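Local coordinates for centrosome-associated zinc finger protein Cp190 (Drosophila melanogaster, PDB 6ER1) that organises chromatin domains and insulator boundaries when recruited by insulator DNA-binding proteins, and homodimerizes through its N-terminal BTB domain, at residues Val19-Leu22 with Gln23-Asn27; Ile76-Asn79 with Glu80-Ala83; Pro88-Asn91 with Phe92-Gly96. All coordinates share one frame; numbering follows the deposited sequence.

Contact 1. Residues Val19-Leu22 with Gln23-Asn27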
# COMPACT_ATOMS: atom_id res chain seq x y z
N VAL A 19 9.24 5.58 -5.43
CA VAL A 19 9.25 6.95 -4.92
C VAL A 19 7.89 7.60 -5.16
O VAL A 19 7.31 8.20 -4.23
CB VAL A 19 10.42 7.74 -5.57
CG1 VAL A 19 10.39 9.20 -5.21
CG2 VAL A 19 11.77 7.12 -5.21
N PHE A 20 7.36 7.44 -6.39
CA PHE A 20 6.00 7.92 -6.72
C PHE A 20 4.96 7.37 -5.73
O PHE A 20 4.16 8.11 -5.16
CB PHE A 20 5.66 7.58 -8.18
CG PHE A 20 4.20 7.78 -8.54
CD1 PHE A 20 3.73 9.02 -8.91
CD2 PHE A 20 3.29 6.74 -8.45
CE1 PHE A 20 2.39 9.22 -9.21
CE2 PHE A 20 1.94 6.93 -8.70
CZ PHE A 20 1.49 8.16 -9.10
N PHE A 21 4.98 6.06 -5.54
CA PHE A 21 3.98 5.39 -4.79
C PHE A 21 4.02 5.75 -3.30
O PHE A 21 2.98 6.01 -2.70
CB PHE A 21 4.07 3.86 -4.96
CG PHE A 21 2.97 3.15 -4.27
CD1 PHE A 21 1.72 3.06 -4.87
CD2 PHE A 21 3.14 2.67 -2.97
CE1 PHE A 21 0.67 2.47 -4.21
CE2 PHE A 21 2.08 2.10 -2.31
CZ PHE A 21 0.85 2.00 -2.93
N LEU A 22 5.23 5.78 -2.75
CA LEU A 22 5.41 6.14 -1.36
C LEU A 22 4.88 7.53 -1.06
O LEU A 22 4.30 7.76 0.00
CB LEU A 22 6.86 5.97 -0.91
CG LEU A 22 7.32 4.56 -0.63
CD1 LEU A 22 8.80 4.55 -0.23
CD2 LEU A 22 6.47 3.87 0.42
N GLN A 23 5.08 8.48 -1.98
CA GLN A 23 4.57 9.83 -1.75
C GLN A 23 3.06 9.80 -1.60
O GLN A 23 2.47 10.47 -0.73
CB GLN A 23 5.00 10.76 -2.88
CG GLN A 23 4.75 12.24 -2.63
CD GLN A 23 3.37 12.78 -3.07
OE1 GLN A 23 2.80 13.64 -2.39
NE2 GLN A 23 2.86 12.33 -4.22
N LYS A 24 2.41 9.00 -2.47
CA LYS A 24 0.95 8.89 -2.41
C LYS A 24 0.47 8.20 -1.14
O LYS A 24 -0.49 8.65 -0.47
CB LYS A 24 0.41 8.14 -3.64
CG LYS A 24 0.70 8.81 -4.98
CD LYS A 24 -0.05 10.11 -5.14
CE LYS A 24 0.26 10.80 -6.45
NZ LYS A 24 -0.46 12.10 -6.52
N LEU A 25 1.16 7.13 -0.77
CA LEU A 25 0.83 6.39 0.42
C LEU A 25 0.99 7.24 1.71
O LEU A 25 0.16 7.19 2.61
CB LEU A 25 1.75 5.18 0.54
CG LEU A 25 1.58 4.25 1.72
CD1 LEU A 25 0.25 3.51 1.67
CD2 LEU A 25 2.79 3.31 1.86
N GLN A 26 2.07 7.99 1.77
CA GLN A 26 2.33 8.89 2.93
C GLN A 26 1.22 9.91 3.06
O GLN A 26 0.73 10.16 4.17
CB GLN A 26 3.68 9.50 2.73
CG GLN A 26 4.78 8.52 3.04
CD GLN A 26 6.12 8.92 2.48
OE1 GLN A 26 6.32 10.08 2.07
NE2 GLN A 26 7.06 7.99 2.48
N ASN A 27 0.78 10.48 1.94
CA ASN A 27 -0.35 11.38 1.96
C ASN A 27 -1.61 10.73 2.49
O ASN A 27 -2.34 11.31 3.28
CB ASN A 27 -0.56 12.01 0.59
CG ASN A 27 -1.72 12.98 0.57
OD1 ASN A 27 -1.69 13.99 1.29
ND2 ASN A 27 -2.75 12.67 -0.23
O HOH W 1 3.82 10.85 -6.02
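Two turns of helix 17-31, the first long helix of the BTB domain, bring Phe-20 against Lys-24 and Leu-22 against Leu-25. The backbone runs in regular i to i+4 bonds. Leu-25 N to Phe-21 O (2.9 Å) and Gln-26 N to Leu-22 O (2.9 Å) are firm, while Lys-24 N to Phe-20 O is weak. A water also donates to Phe-20 O. Phe-20 has CG anti to the backbone N (chi1 169°), which carries its ring out to the lysine chain, Lys-24 CG lying over one face, offset toward the rim. The lysine chain bends at chi2. Further out, Lys-24 CE meets Phe-20 CE1 at 3.8 Å. This is contact through the aliphatic part of the lysine. On the buried side, Leu-22 CD2 touches Leu-25 CD2 at 4.0 Å. Phe-21 CE2 approaches Leu-25 CB obliquely. The extended Gln-26 chain runs back over the preceding turn, its CG 3.2 Å from Leu-22 O, and its NE2 bonds to Tyr-94 O of helix 83-95. Phe-21 packs on Phe-21 of the second subunit, and Phe-20 and Lys-24 both pack on its Ala-56. Such packing on a partner subunit is characteristic of the N-terminal helix in BTB homodimers.

Contact 2. Residues Ile76-Asn79 with Glu80-Ala83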
# COMPACT_ATOMS: atom_id res chain seq x y z
N ILE A 76 -6.76 -2.91 20.86
CA ILE A 76 -6.16 -2.43 22.12
C ILE A 76 -4.71 -2.91 22.19
O ILE A 76 -4.41 -4.13 22.28
CB ILE A 76 -6.93 -2.95 23.33
CG1 ILE A 76 -8.39 -2.49 23.27
CG2 ILE A 76 -6.23 -2.54 24.61
CD1 ILE A 76 -8.57 -0.99 23.12
N MET A 77 -3.78 -1.98 22.11
CA MET A 77 -2.37 -2.31 22.12
C MET A 77 -1.93 -2.87 23.48
O MET A 77 -2.40 -2.40 24.51
CB MET A 77 -1.54 -1.07 21.81
CG MET A 77 -1.69 -0.58 20.37
SD MET A 77 -1.21 -1.75 19.09
CE MET A 77 -2.71 -2.65 18.74
N PRO A 78 -1.04 -3.85 23.49
CA PRO A 78 -0.50 -4.34 24.74
C PRO A 78 0.29 -3.30 25.53
O PRO A 78 0.76 -2.29 24.99
CB PRO A 78 0.40 -5.50 24.33
CG PRO A 78 0.33 -5.61 22.87
CD PRO A 78 -0.49 -4.54 22.31
N ASN A 79 0.43 -3.54 26.83
CA ASN A 79 1.12 -2.59 27.72
C ASN A 79 2.55 -2.30 27.32
O ASN A 79 3.01 -1.16 27.48
CB ASN A 79 1.09 -3.11 29.15
CG ASN A 79 -0.30 -3.11 29.72
OD1 ASN A 79 -1.17 -2.37 29.29
ND2 ASN A 79 -0.50 -3.94 30.73
N GLU A 80 3.22 -3.29 26.73
CA GLU A 80 4.61 -3.11 26.31
C GLU A 80 4.77 -2.47 24.94
O GLU A 80 5.91 -2.32 24.50
CB GLU A 80 5.41 -4.44 26.31
CG GLU A 80 5.10 -5.46 25.18
CD GLU A 80 3.98 -6.40 25.53
OE1 GLU A 80 3.11 -6.01 26.37
OE2 GLU A 80 3.96 -7.49 24.95
N PHE A 81 3.66 -2.10 24.29
CA PHE A 81 3.70 -1.66 22.90
C PHE A 81 2.83 -0.43 22.75
O PHE A 81 1.74 -0.44 22.19
CB PHE A 81 3.23 -2.84 22.01
CG PHE A 81 3.54 -2.71 20.55
CD1 PHE A 81 4.84 -2.69 20.11
CD2 PHE A 81 2.52 -2.72 19.61
CE1 PHE A 81 5.14 -2.66 18.75
CE2 PHE A 81 2.82 -2.71 18.25
CZ PHE A 81 4.13 -2.65 17.82
N GLN A 82 3.31 0.66 23.37
CA GLN A 82 2.58 1.94 23.40
C GLN A 82 3.20 2.95 22.48
O GLN A 82 4.12 2.64 21.67
CB GLN A 82 2.52 2.43 24.87
CG GLN A 82 1.73 1.46 25.71
CD GLN A 82 0.23 1.51 25.41
OE1 GLN A 82 -0.40 2.60 25.45
NE2 GLN A 82 -0.39 0.36 25.19
N ALA A 83 2.68 4.17 22.47
CA ALA A 83 3.01 5.13 21.40
C ALA A 83 4.49 5.46 21.33
O ALA A 83 5.01 5.78 20.28
CB ALA A 83 2.17 6.40 21.51
O HOH W 2 -3.44 0.12 24.71
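Pro-78 to Phe-81 form a type I beta turn, closed by a hydrogen bond from Phe-81 N to Pro-78 O (3.0 Å). The same oxygen takes a second bond, from Gln-82 NE2 at 2.9 Å, nearly straight at 167°. The two donors come from opposite faces of the carbonyl plane, each well out of it and not on a lone pair. The acceptor lies in the plane of the Gln-82 amide. Gln-82 reaches it because its chain bends at chi2 (-72°) and folds back over the turn. A water joins this amide to the residue before the proline: it donates to Met-77 O at 2.7 Å and accepts from Gln-82 NE2 at 3.1 Å. The other end of the amide is held too, since Gln-82 OE1 accepts from Arg-42 N. Both ends being bonded should fix its rotation. On the buried side of the turn, Met-77 runs alongside Phe-81 in the same direction. Met-77 SD sits at the ring edge, 3.9 Å from Phe-81 CD2, a Met-aromatic contact made near the ring plane. Pro-78 CD rests against Phe-81 CB at 4.1 Å. The phenylalanine continues into the core, where Tyr-60 meets it edge-to-face. On the outer side, Glu-80 curls back so that OE1 comes 3.4 Å from Pro-78 CB. Gln-82 also takes the N-cap position of the next helix. The whole is a type I turn running into a helix N-cap, and it links strand 74-76 to helix 83-95 of the BTB fold.

Contact 3. Residues Pro88-Asn91 with Phe92-Gly96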
# COMPACT_ATOMS: atom_id res chain seq x y z
N PRO A 88 7.17 5.85 16.28
CA PRO A 88 8.36 5.90 15.43
C PRO A 88 8.44 4.66 14.48
O PRO A 88 8.91 4.84 13.34
CB PRO A 88 9.55 5.94 16.40
CG PRO A 88 8.97 6.15 17.70
CD PRO A 88 7.51 6.02 17.71
N ILE A 89 8.06 3.50 15.02
CA ILE A 89 8.13 2.26 14.15
C ILE A 89 7.16 2.39 12.99
O ILE A 89 7.54 2.06 11.84
CB ILE A 89 7.92 1.05 15.02
CG1 ILE A 89 9.14 0.85 15.89
CG2 ILE A 89 7.71 -0.19 14.12
CD1 ILE A 89 9.03 -0.22 16.92
N VAL A 90 5.93 2.81 13.22
CA VAL A 90 4.99 2.97 12.12
C VAL A 90 5.48 4.01 11.14
O VAL A 90 5.38 3.84 9.90
CB VAL A 90 3.57 3.28 12.64
CG1 VAL A 90 2.63 3.76 11.52
CG2 VAL A 90 2.96 2.08 13.32
N ASN A 91 6.01 5.14 11.62
CA ASN A 91 6.52 6.11 10.68
C ASN A 91 7.67 5.56 9.80
O ASN A 91 7.77 5.86 8.58
CB ASN A 91 6.95 7.39 11.38
CG ASN A 91 5.78 8.25 11.90
OD1 ASN A 91 4.69 8.21 11.37
ND2 ASN A 91 6.05 9.07 12.88
N PHE A 92 8.51 4.72 10.40
CA PHE A 92 9.54 3.98 9.68
C PHE A 92 8.91 3.08 8.61
O PHE A 92 9.39 3.08 7.44
CB PHE A 92 10.41 3.15 10.61
CG PHE A 92 11.32 2.19 9.93
CD1 PHE A 92 12.43 2.58 9.25
CD2 PHE A 92 10.93 0.88 9.88
CE1 PHE A 92 13.19 1.66 8.55
CE2 PHE A 92 11.70 -0.06 9.20
CZ PHE A 92 12.84 0.33 8.56
N MET A 93 7.84 2.39 8.96
CA MET A 93 7.23 1.48 7.94
C MET A 93 6.74 2.24 6.73
O MET A 93 6.81 1.72 5.58
CB MET A 93 6.09 0.70 8.54
CG MET A 93 6.51 -0.26 9.59
SD MET A 93 5.04 -0.81 10.49
CE MET A 93 5.60 -2.22 11.12
N TYR A 94 6.28 3.47 6.89
CA TYR A 94 5.79 4.31 5.78
C TYR A 94 6.89 5.01 4.98
O TYR A 94 6.68 5.39 3.82
CB TYR A 94 4.80 5.36 6.25
CG TYR A 94 3.40 4.82 6.49
CD1 TYR A 94 3.04 4.23 7.67
CD2 TYR A 94 2.45 4.84 5.46
CE1 TYR A 94 1.78 3.69 7.87
CE2 TYR A 94 1.19 4.33 5.65
CZ TYR A 94 0.84 3.74 6.85
OH TYR A 94 -0.42 3.26 7.06
N THR A 95 8.07 5.15 5.56
CA THR A 95 9.08 6.03 4.99
C THR A 95 10.47 5.48 4.76
O THR A 95 11.18 6.00 3.89
CB THR A 95 9.29 7.31 5.85
OG1 THR A 95 9.85 6.96 7.11
CG2 THR A 95 8.01 8.08 6.07
N GLY A 96 10.86 4.46 5.53
CA GLY A 96 12.22 4.00 5.59
C GLY A 96 13.17 4.72 6.51
O GLY A 96 14.32 4.33 6.62
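Val-90 and Tyr-94 project together from one side of helix 83-95. Val-90 CG1 touches Tyr-94 CE1 at 3.7 Å. The ring turns an edge to the backbone, with Val-90 O in its plane and 3.3 Å from Tyr-94 CD1. The far end of the tyrosine is tied down, as its OH bonds to His-50 ND1. Ile-89 and Met-93 instead run at a slant to each other and meet loosely, Ile-89 CG2 to Met-93 CE at 4.2 Å. Met-93 is extended beyond CG, and that CG passes 3.4 Å from Ile-89 O. Phe-92 touches the preceding turn mainly through CB, 3.3 Å from Ile-89 O, while its ring is turned outward from that turn. At the end of the helix, Thr-95 OG1 donates to Asn-91 O at 2.8 Å from above the carbonyl plane. Its chi1 of 66° places OG1 between the backbone N and the carbonyl carbon, facing that oxygen. The same OG1 is bonded to Thr-97 N. A valine in place of Thr-95 would probably cost Asn-91 O its hydroxyl donor and leave Thr-97 N without this acceptor. Gly-96 then leaves the helix with positive phi (83°), where a side-chain carbon would collide with the carbonyl O of Thr-95. Around the helix, Tyr-94 stacks on Phe-29 of helix 17-31, Met-93 packs on Leu-54 of helix 51-57, and Phe-92 packs on helix 118-124 and meets Trp-17 of the second subunit.

Contact 3 is the most buried, with its centre about 5 Å from that of the chain, while contacts 1 and 2 are only partly buried and lie on opposite sides of that centre. Contact 1 lies on helix 17-31 and contact 3 on helix 83-95. The two helices touch where these contacts meet, with Leu-25 packed on the Tyr-94 ring. Both also meet the second subunit, which contact 2 does not. Contact 2 leads into helix 83-95, which contact 3 ends. Their chemistry follows their place. The helical contacts rest mainly on backbone bonds and apolar packing, with a threonine hydroxyl added at the end of contact 3. The turn adds to its single backbone bond a glutamine amide and a water.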